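Local coordinates for protein pectate lyase 1 (Juniperus ashei, PDB 1PXZ) that cleaves pectate by calcium-dependent elimination, though with low activity, and is a major allergen of cedar pollen, at residues Arg111-Val116 with Arg156-Ala161. Residues are numbered along the deposited sequence; the frame is centred on the assembly and turned at random.
Sequences RKVSHV and RNVTNA
Two neighbouring coils of the right-handed parallel beta-helix of this polysaccharide lyase stack residue upon residue where the chain turns between faces, 111-116 on 156-161. Left-handed backbone angles at Lys112, Asn157, His115 and Asn160 (phi 54 to 65°) bend both coils at matching places, so their parallel pairing survives the corners. Lys112 N meets Arg156 O nearly along the C=O axis at 2.9 Å, Thr159 N donates to Val113 O, and His115 N to Thr159 O at 3.3 Å; a water also joins Asn157 O, strongly, to Val113 O, weakly. Some equivalent positions carry like side chains. Arg111 and Arg156 both start with CG anti to the backbone N and run side by side, Arg111 CG lying 3.2 Å over one face of the Arg156 guanidinium. Lys112, extended until chi4 folds its end round (6°), brings NZ 2.7 Å from Asn157 OD1, above the amide carbonyl plane. Small hydroxyls suit the next pair: Ser114 OG and Thr159 OG1 are hydrogen-bonded at 2.9 Å. At the second corner Asn160, like Asn157, tolerates the left-handed backbone, and its CB makes a CH-pi contact over one face of the His115 ring, 3.9 Å from the centroid and 13° off its normal; His115 ND1 is hydrogen-bonded to the backbone N of Met33 and its ring stacks with His89. Val116 and Ala161, short and apolar, fit the buried side. Lys112 NZ lies just 3.1 Å from Arg156 NH1, both donors, so the cluster of three cationic side chains is probably costly, and the Asn157 side-chain oxygen OD1 may offset part of that repulsion.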
# COMPACT_ATOMS: atom_id res chain seq x y z
N ARG A 111 5.24 -6.60 -11.29
CA ARG A 111 4.33 -7.35 -12.17
C ARG A 111 4.73 -8.82 -12.18
O ARG A 111 5.87 -9.18 -12.49
CB ARG A 111 4.33 -6.78 -13.58
CG ARG A 111 3.42 -7.53 -14.54
CD ARG A 111 4.07 -7.62 -15.92
NE ARG A 111 4.32 -6.30 -16.48
CZ ARG A 111 5.23 -6.00 -17.40
NH1 ARG A 111 6.02 -6.95 -17.88
NH2 ARG A 111 5.35 -4.75 -17.83
N LYS A 112 3.81 -9.69 -11.81
CA LYS A 112 4.13 -11.12 -11.79
C LYS A 112 5.36 -11.46 -10.96
O LYS A 112 6.25 -12.19 -11.42
CB LYS A 112 4.31 -11.63 -13.22
CG LYS A 112 3.06 -11.53 -14.07
CD LYS A 112 3.28 -12.21 -15.42
CE LYS A 112 1.95 -12.61 -16.06
NZ LYS A 112 0.79 -12.10 -15.28
N VAL A 113 5.41 -10.94 -9.75
CA VAL A 113 6.49 -11.21 -8.81
C VAL A 113 5.89 -11.45 -7.42
O VAL A 113 4.73 -11.10 -7.21
CB VAL A 113 7.51 -10.06 -8.75
CG1 VAL A 113 8.24 -9.90 -10.08
CG2 VAL A 113 6.83 -8.75 -8.36
N SER A 114 6.66 -12.00 -6.51
CA SER A 114 6.29 -12.18 -5.12
C SER A 114 7.39 -11.77 -4.15
O SER A 114 8.54 -11.68 -4.58
CB SER A 114 6.03 -13.68 -4.80
OG SER A 114 5.08 -14.13 -5.74
N HIS A 115 6.98 -11.58 -2.90
CA HIS A 115 7.93 -11.31 -1.82
C HIS A 115 8.71 -10.01 -2.04
O HIS A 115 9.93 -10.01 -2.19
CB HIS A 115 8.90 -12.49 -1.61
CG HIS A 115 8.14 -13.71 -1.16
ND1 HIS A 115 7.68 -13.87 0.13
CD2 HIS A 115 7.73 -14.81 -1.84
CE1 HIS A 115 7.03 -15.02 0.23
NE2 HIS A 115 7.05 -15.61 -0.95
N VAL A 116 7.95 -8.91 -2.02
CA VAL A 116 8.49 -7.56 -2.11
C VAL A 116 8.03 -6.74 -0.90
O VAL A 116 6.81 -6.66 -0.66
CB VAL A 116 8.06 -6.84 -3.39
CG1 VAL A 116 8.54 -5.38 -3.36
CG2 VAL A 116 8.58 -7.53 -4.64
N ARG A 156 0.66 -5.64 -10.29
CA ARG A 156 -0.13 -6.42 -11.24
C ARG A 156 0.25 -7.88 -11.08
O ARG A 156 1.42 -8.23 -11.27
CB ARG A 156 0.12 -5.95 -12.66
CG ARG A 156 -0.70 -6.62 -13.73
CD ARG A 156 -0.36 -6.07 -15.11
NE ARG A 156 0.08 -7.00 -16.11
CZ ARG A 156 0.49 -8.25 -16.12
NH1 ARG A 156 0.58 -9.00 -15.03
NH2 ARG A 156 0.83 -8.81 -17.28
N ASN A 157 -0.71 -8.73 -10.71
CA ASN A 157 -0.36 -10.13 -10.54
C ASN A 157 0.77 -10.33 -9.55
O ASN A 157 1.71 -11.07 -9.84
CB ASN A 157 0.06 -10.72 -11.90
CG ASN A 157 -0.51 -12.12 -12.07
OD1 ASN A 157 -0.87 -12.50 -13.17
ND2 ASN A 157 -0.59 -12.84 -10.96
N VAL A 158 0.67 -9.68 -8.40
CA VAL A 158 1.66 -9.79 -7.32
C VAL A 158 1.15 -10.57 -6.13
O VAL A 158 -0.00 -10.42 -5.71
CB VAL A 158 2.05 -8.37 -6.84
CG1 VAL A 158 2.94 -8.46 -5.62
CG2 VAL A 158 2.73 -7.63 -7.99
N THR A 159 1.98 -11.43 -5.52
CA THR A 159 1.50 -12.06 -4.28
C THR A 159 2.55 -11.90 -3.19
O THR A 159 3.77 -11.84 -3.44
CB THR A 159 1.15 -13.56 -4.43
OG1 THR A 159 2.37 -14.28 -4.70
CG2 THR A 159 0.24 -13.81 -5.62
N ASN A 160 2.09 -11.79 -1.95
CA ASN A 160 3.01 -11.71 -0.83
C ASN A 160 3.79 -10.40 -0.94
O ASN A 160 4.98 -10.42 -1.25
CB ASN A 160 3.97 -12.90 -0.79
CG ASN A 160 3.21 -14.17 -0.44
OD1 ASN A 160 2.35 -14.13 0.43
ND2 ASN A 160 3.53 -15.27 -1.11
N ALA A 161 3.12 -9.29 -0.69
CA ALA A 161 3.84 -8.01 -0.73
C ALA A 161 3.44 -7.17 0.47
O ALA A 161 2.32 -7.33 0.98
CB ALA A 161 3.56 -7.28 -2.04
O HOH W 1 2.48 -13.39 -8.59